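Hypothetical protein PH1819 (Pyrococcus horikoshii, PDB 2EEN) is of unknown function but belongs to the CYTH family, whose members typically act on triphosphate-containing substrates with the help of divalent metal ions. Local coordinates at residues A[2-7]-A[74-80]; A[18-23]-A[112-116]. One frame throughout, in Å; residues are numbered along the deposited sequence.

Contact 1 (A[2-7]-A[74-80]); sequences YEVELK and KSKTRLE
The firmest direct bond runs from Lys76 N to Glu5 O, 3.0 Å; Glu5 N to Thr77 OG1, 3.4 Å, is weak. Ser75 OG, also bonded to Asp72, takes both Thr77 N (3.3 Å), forming an ST turn, and Thr77 OG1 (2.8 Å). Further along, two waters replace direct pairing: one accepts from Arg78 N at 2.8 Å and lies 2.6 Å from Glu3 O, the other accepts from Glu3 N at 2.7 Å and lies 2.8 Å from Arg78 O. Residues 3-7 are extended, while 74-80 run irregularly, held by the ST turn, into the strand ending at 85; the end-to-end directions differ by 125°, and CA atoms approach at Val4-Thr77 (4.8 Å) and Leu6-Ser75 (5.4 Å). A long salt bridge joins Glu5 OE2 to Lys76 NZ, 3.7 Å. Outside the polar part, Tyr2 CB lies 4.0 Å from Thr77 CG2, Leu6 CD2 3.3 Å from Ser75 CB, while Val4 and Thr77 also meet helix 146-160. With chi1 t throughout, Glu3, Glu5 and Lys7, the ExExK signature of CYTH proteins, send their charged ends to one side. Like charges crowd here: Glu3 OE1 lies 3.1 Å from Glu80 OE2, and Lys7 NZ, hydrogen-bonded to Arg168 O, lies 3.0 Å from Lys76 NZ, which is consistent with a site made for metal ions and phosphates, as in relatives.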
loop_
_atom_site.group_PDB
_atom_site.type_symbol
_atom_site.label_atom_id
_atom_site.label_comp_id
_atom_site.label_asym_id
_atom_site.label_seq_id
_atom_site.Cartn_x
_atom_site.Cartn_y
_atom_site.Cartn_z
ATOM N N TYR A 2 8.902 -17.533 -7.042
ATOM C CA TYR A 2 8.945 -16.442 -8.049
ATOM C C TYR A 2 8.022 -16.740 -9.210
ATOM O O TYR A 2 7.804 -17.899 -9.561
ATOM C CB TYR A 2 10.367 -16.263 -8.594
ATOM C CG TYR A 2 11.386 -15.847 -7.564
ATOM C CD1 TYR A 2 11.904 -16.768 -6.657
ATOM C CD2 TYR A 2 11.829 -14.527 -7.492
ATOM C CE1 TYR A 2 12.842 -16.386 -5.701
ATOM C CE2 TYR A 2 12.766 -14.133 -6.541
ATOM C CZ TYR A 2 13.268 -15.067 -5.650
ATOM O OH TYR A 2 14.198 -14.681 -4.709
ATOM N N GLU A 3 7.481 -15.684 -9.802
ATOM C CA GLU A 3 6.601 -15.829 -10.950
ATOM C C GLU A 3 7.476 -15.690 -12.184
ATOM O O GLU A 3 7.897 -14.592 -12.548
ATOM C CB GLU A 3 5.522 -14.743 -10.949
ATOM C CG GLU A 3 4.492 -14.901 -12.059
ATOM C CD GLU A 3 3.423 -13.824 -12.023
ATOM O OE1 GLU A 3 3.495 -12.934 -11.146
ATOM O OE2 GLU A 3 2.509 -13.870 -12.874
ATOM N N VAL A 4 7.788 -16.819 -12.801
ATOM C CA VAL A 4 8.605 -16.807 -13.998
ATOM C C VAL A 4 7.732 -16.320 -15.136
ATOM O O VAL A 4 6.638 -16.839 -15.359
ATOM C CB VAL A 4 9.124 -18.216 -14.314
ATOM C CG1 VAL A 4 9.936 -18.203 -15.597
ATOM C CG2 VAL A 4 9.959 -18.726 -13.141
ATOM N N GLU A 5 8.203 -15.313 -15.858
ATOM C CA GLU A 5 7.423 -14.790 -16.960
ATOM C C GLU A 5 8.262 -14.493 -18.187
ATOM O O GLU A 5 9.380 -13.974 -18.089
ATOM C CB GLU A 5 6.674 -13.525 -16.525
ATOM C CG GLU A 5 5.861 -12.876 -17.643
ATOM C CD GLU A 5 4.877 -11.834 -17.132
ATOM O OE1 GLU A 5 3.850 -12.224 -16.533
ATOM O OE2 GLU A 5 5.132 -10.626 -17.323
ATOM N N LEU A 6 7.709 -14.849 -19.336
ATOM C CA LEU A 6 8.334 -14.611 -20.627
ATOM C C LEU A 6 7.311 -13.904 -21.494
ATOM O O LEU A 6 6.109 -14.141 -21.372
ATOM C CB LEU A 6 8.729 -15.923 -21.309
ATOM C CG LEU A 6 9.870 -16.752 -20.736
ATOM C CD1 LEU A 6 10.101 -17.950 -21.648
ATOM C CD2 LEU A 6 11.124 -15.909 -20.642
ATOM N N LYS A 7 7.790 -13.038 -22.375
ATOM C CA LYS A 7 6.914 -12.300 -23.264
ATOM C C LYS A 7 7.480 -12.298 -24.670
ATOM O O LYS A 7 8.696 -12.246 -24.859
ATOM C CB LYS A 7 6.756 -10.857 -22.773
ATOM C CG LYS A 7 5.966 -9.955 -23.718
ATOM C CD LYS A 7 5.555 -8.646 -23.042
ATOM C CE LYS A 7 6.742 -7.736 -22.764
ATOM N NZ LYS A 7 6.310 -6.514 -22.010
ATOM N N LYS A 74 17.504 -14.448 -19.000
ATOM C CA LYS A 74 16.658 -15.046 -20.027
ATOM C C LYS A 74 15.162 -14.797 -19.871
ATOM O O LYS A 74 14.371 -15.295 -20.674
ATOM C CB LYS A 74 16.897 -16.555 -20.090
ATOM C CG LYS A 74 18.153 -16.977 -20.842
ATOM C CD LYS A 74 19.418 -16.697 -20.058
ATOM C CE LYS A 74 20.609 -17.389 -20.704
ATOM N NZ LYS A 74 20.715 -17.061 -22.153
ATOM N N SER A 75 14.766 -14.043 -18.851
ATOM C CA SER A 75 13.345 -13.785 -18.661
ATOM C C SER A 75 13.088 -12.460 -17.930
ATOM O O SER A 75 13.988 -11.704 -17.605
ATOM C CB SER A 75 12.745 -14.954 -17.874
ATOM O OG SER A 75 13.178 -14.877 -16.517
ATOM N N LYS A 76 11.791 -12.179 -17.718
ATOM C CA LYS A 76 11.410 -10.964 -17.004
ATOM C C LYS A 76 11.117 -11.257 -15.526
ATOM O O LYS A 76 10.512 -10.469 -14.814
ATOM C CB LYS A 76 10.143 -10.412 -17.664
ATOM C CG LYS A 76 10.327 -10.092 -19.151
ATOM C CD LYS A 76 8.998 -9.755 -19.836
ATOM C CE LYS A 76 8.204 -8.681 -19.084
ATOM N NZ LYS A 76 6.937 -8.446 -19.768
ATOM N N THR A 77 11.533 -12.462 -15.084
ATOM C CA THR A 77 11.260 -12.877 -13.710
ATOM C C THR A 77 11.851 -11.910 -12.694
ATOM O O THR A 77 13.008 -11.518 -12.777
ATOM C CB THR A 77 11.875 -14.255 -13.482
ATOM O OG1 THR A 77 11.314 -15.194 -14.404
ATOM C CG2 THR A 77 11.578 -14.721 -12.055
ATOM N N ARG A 78 11.030 -11.550 -11.718
ATOM C CA ARG A 78 11.462 -10.634 -10.682
ATOM C C ARG A 78 10.634 -10.835 -9.431
ATOM O O ARG A 78 9.553 -11.425 -9.473
ATOM C CB ARG A 78 11.298 -9.200 -11.170
ATOM C CG ARG A 78 9.862 -8.841 -11.492
ATOM C CD ARG A 78 9.808 -7.894 -12.673
ATOM N NE ARG A 78 10.748 -6.800 -12.493
ATOM C CZ ARG A 78 11.150 -5.996 -13.469
ATOM N NH1 ARG A 78 10.688 -6.161 -14.700
ATOM N NH2 ARG A 78 12.030 -5.036 -13.213
ATOM N N LEU A 79 11.149 -10.346 -8.315
ATOM C CA LEU A 79 10.434 -10.444 -7.062
ATOM C C LEU A 79 9.254 -9.488 -7.168
ATOM O O LEU A 79 9.352 -8.421 -7.779
ATOM C CB LEU A 79 11.356 -10.044 -5.910
ATOM C CG LEU A 79 10.757 -9.775 -4.528
ATOM C CD1 LEU A 79 11.850 -9.905 -3.483
ATOM C CD2 LEU A 79 10.130 -8.387 -4.487
ATOM N N GLU A 80 8.127 -9.873 -6.591
ATOM C CA GLU A 80 6.953 -9.021 -6.642
ATOM C C GLU A 80 6.235 -9.038 -5.315
ATOM O O GLU A 80 6.200 -10.062 -4.625
ATOM C CB GLU A 80 5.983 -9.494 -7.731
ATOM C CG GLU A 80 6.525 -9.389 -9.148
ATOM C CD GLU A 80 5.550 -9.917 -10.185
ATOM O OE1 GLU A 80 4.447 -9.341 -10.315
ATOM O OE2 GLU A 80 5.888 -10.910 -10.867
HETATM O O HOH W 1 8.267 -12.107 -11.977
HETATM O O HOH W 2 7.437 -13.124 -8.962
#

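Contact 2 (A[18-23]-A[112-116]); sequences VRETFE and EKYYV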
loop_
_atom_site.group_PDB
_atom_site.type_symbol
_atom_site.label_atom_id
_atom_site.label_comp_id
_atom_site.label_asym_id
_atom_site.label_seq_id
_atom_site.Cartn_x
_atom_site.Cartn_y
_atom_site.Cartn_z
ATOM N N VAL A 18 -3.448 -19.938 -30.235
ATOM C CA VAL A 18 -3.673 -20.118 -28.813
ATOM C C VAL A 18 -5.138 -20.437 -28.549
ATOM O O VAL A 18 -5.457 -21.316 -27.745
ATOM C CB VAL A 18 -3.280 -18.854 -28.028
ATOM C CG1 VAL A 18 -3.887 -18.887 -26.639
ATOM C CG2 VAL A 18 -1.765 -18.765 -27.941
ATOM N N ARG A 19 -6.034 -19.728 -29.228
ATOM C CA ARG A 19 -7.463 -19.943 -29.032
ATOM C C ARG A 19 -7.892 -21.346 -29.443
ATOM O O ARG A 19 -8.853 -21.894 -28.895
ATOM C CB ARG A 19 -8.273 -18.906 -29.815
ATOM C CG ARG A 19 -8.003 -17.467 -29.411
ATOM C CD ARG A 19 -9.056 -16.533 -29.985
ATOM N NE ARG A 19 -8.744 -15.130 -29.731
ATOM C CZ ARG A 19 -8.100 -14.340 -30.585
ATOM N NH1 ARG A 19 -7.698 -14.811 -31.759
ATOM N NH2 ARG A 19 -7.855 -13.080 -30.261
ATOM N N GLU A 20 -7.171 -21.923 -30.398
ATOM C CA GLU A 20 -7.470 -23.265 -30.892
ATOM C C GLU A 20 -6.606 -24.343 -30.234
ATOM O O GLU A 20 -6.679 -25.516 -30.601
ATOM C CB GLU A 20 -7.274 -23.308 -32.411
ATOM C CG GLU A 20 -8.228 -22.409 -33.193
ATOM C CD GLU A 20 -9.636 -22.976 -33.279
ATOM O OE1 GLU A 20 -10.194 -23.356 -32.227
ATOM O OE2 GLU A 20 -10.190 -23.034 -34.399
ATOM N N THR A 21 -5.793 -23.958 -29.257
ATOM C CA THR A 21 -4.926 -24.924 -28.589
ATOM C C THR A 21 -5.194 -25.033 -27.097
ATOM O O THR A 21 -5.042 -26.102 -26.503
ATOM C CB THR A 21 -3.439 -24.550 -28.750
ATOM O OG1 THR A 21 -3.100 -24.505 -30.140
ATOM C CG2 THR A 21 -2.556 -25.568 -28.042
ATOM N N PHE A 22 -5.596 -23.923 -26.494
ATOM C CA PHE A 22 -5.817 -23.908 -25.061
ATOM C C PHE A 22 -7.182 -23.449 -24.603
ATOM O O PHE A 22 -7.884 -22.708 -25.283
ATOM C CB PHE A 22 -4.762 -23.024 -24.397
ATOM C CG PHE A 22 -3.355 -23.440 -24.691
ATOM C CD1 PHE A 22 -2.844 -24.630 -24.178
ATOM C CD2 PHE A 22 -2.533 -22.642 -25.481
ATOM C CE1 PHE A 22 -1.532 -25.019 -24.445
ATOM C CE2 PHE A 22 -1.225 -23.018 -25.752
ATOM C CZ PHE A 22 -0.722 -24.209 -25.234
ATOM N N GLU A 23 -7.522 -23.905 -23.406
ATOM C CA GLU A 23 -8.763 -23.588 -22.738
ATOM C C GLU A 23 -8.779 -22.097 -22.416
ATOM O O GLU A 23 -7.847 -21.585 -21.786
ATOM C CB GLU A 23 -8.826 -24.387 -21.437
ATOM C CG GLU A 23 -10.076 -24.200 -20.619
ATOM C CD GLU A 23 -11.130 -25.232 -20.942
ATOM O OE1 GLU A 23 -11.014 -25.904 -21.992
ATOM O OE2 GLU A 23 -12.074 -25.368 -20.141
ATOM N N GLU A 112 -6.355 -11.698 -22.751
ATOM C CA GLU A 112 -7.172 -12.904 -22.801
ATOM C C GLU A 112 -6.293 -13.974 -22.171
ATOM O O GLU A 112 -5.197 -14.233 -22.659
ATOM C CB GLU A 112 -7.516 -13.293 -24.234
ATOM C CG GLU A 112 -8.612 -12.455 -24.874
ATOM C CD GLU A 112 -8.855 -12.830 -26.328
ATOM O OE1 GLU A 112 -8.764 -14.032 -26.661
ATOM O OE2 GLU A 112 -9.148 -11.927 -27.140
ATOM N N LYS A 113 -6.774 -14.583 -21.091
ATOM C CA LYS A 113 -6.014 -15.608 -20.382
ATOM C C LYS A 113 -6.410 -17.009 -20.811
ATOM O O LYS A 113 -7.595 -17.309 -20.962
ATOM C CB LYS A 113 -6.227 -15.480 -18.875
ATOM C CG LYS A 113 -5.680 -14.216 -18.243
ATOM C CD LYS A 113 -5.863 -14.286 -16.731
ATOM C CE LYS A 113 -5.311 -13.063 -16.025
ATOM N NZ LYS A 113 -5.532 -13.165 -14.555
ATOM N N TYR A 114 -5.403 -17.857 -20.987
ATOM C CA TYR A 114 -5.598 -19.240 -21.400
ATOM C C TYR A 114 -4.867 -20.207 -20.491
ATOM O O TYR A 114 -3.745 -19.954 -20.064
ATOM C CB TYR A 114 -5.102 -19.433 -22.837
ATOM C CG TYR A 114 -5.959 -18.716 -23.835
ATOM C CD1 TYR A 114 -5.804 -17.345 -24.055
ATOM C CD2 TYR A 114 -7.000 -19.379 -24.488
ATOM C CE1 TYR A 114 -6.667 -16.655 -24.890
ATOM C CE2 TYR A 114 -7.872 -18.691 -25.324
ATOM C CZ TYR A 114 -7.698 -17.329 -25.516
ATOM O OH TYR A 114 -8.577 -16.631 -26.316
ATOM N N TYR A 115 -5.522 -21.324 -20.189
ATOM C CA TYR A 115 -4.937 -22.361 -19.352
ATOM C C TYR A 115 -4.040 -23.249 -20.217
ATOM O O TYR A 115 -4.499 -23.816 -21.200
ATOM C CB TYR A 115 -6.050 -23.218 -18.746
ATOM C CG TYR A 115 -5.549 -24.391 -17.931
ATOM C CD1 TYR A 115 -5.271 -24.255 -16.575
ATOM C CD2 TYR A 115 -5.356 -25.639 -18.520
ATOM C CE1 TYR A 115 -4.818 -25.338 -15.821
ATOM C CE2 TYR A 115 -4.899 -26.727 -17.772
ATOM C CZ TYR A 115 -4.637 -26.566 -16.431
ATOM O OH TYR A 115 -4.199 -27.641 -15.694
ATOM N N VAL A 116 -2.763 -23.363 -19.861
ATOM C CA VAL A 116 -1.838 -24.204 -20.623
ATOM C C VAL A 116 -1.697 -25.549 -19.934
ATOM O O VAL A 116 -1.946 -26.599 -20.533
ATOM C CB VAL A 116 -0.461 -23.540 -20.739
ATOM C CG1 VAL A 116 0.533 -24.486 -21.417
ATOM C CG2 VAL A 116 -0.593 -22.267 -21.539
HETATM O O HOH W 3 -5.787 -25.926 -22.096
#
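Two aromatic rings, each covered by a valine, make the apolar centre. Val18, in the last turn of helix 12-19, sets CG1 over the face of the Tyr114 ring, 3.6 Å from its centroid, a CH-pi contact; the same CG1 is 3.5 Å from Tyr114 CG. In the second pair the roles of the segments are exchanged: Val116 CG2 sits over the Phe22 ring, 4.0 Å from the centroid and almost on the ring normal. Phe22 CB and Tyr114 CB, 3.9 Å apart, connect the two pairs. Ile122 and Leu124 of strand 120-127 extend this core, and Leu160 and Ile156 of helix 146-160 cover Phe22 and Val116 respectively.

Phe22 gets there because the chain turns directly after the helix, with Phe22 N bonded to Val18 O at 2.9 Å. The chain then enters strand 23-36, the antiparallel neighbour of strand 102-117 in the barrel-like sheet of the CYTH fold, so this contact ties a helix and its exit turn to the strand beside the one that follows.

Where the strands come together, Tyr115 N donates to Glu23 O at 2.8 Å, and that oxygen also receives a CA-H...O contact from Tyr114 CA at 3.3 Å. A water accepts from Glu23 N at 3.0 Å and donates to Tyr115 O at 2.6 Å. At the other end of the contact, Tyr114 OH donates to Glu112 OE1 at 2.6 Å, and Arg19 NE reaches the same oxygen at 3.3 Å in a salt bridge.

Along the chain the segments alternate, 2-7, 18-23, 74-80, 112-116, so the two contacts interlock in sequence. Their centres are 20 Å apart and their nearest atoms about 8 Å, without touching. Both reach the same eight-stranded antiparallel sheet. Contact 1 brings together its two outermost strands, 3-9 and 78-85, partly through water, and so joins the sheet's two edges, consistent with the closed, tunnel-like barrel of CYTH proteins; contact 2 fixes helix 12-19, next after strand 3-9, against strand 102-117, one of the two central strands. Helix 146-160 packs on both, Val150 at contact 1 and Ile156 and Leu160 at contact 2, so one helix touches both contacts.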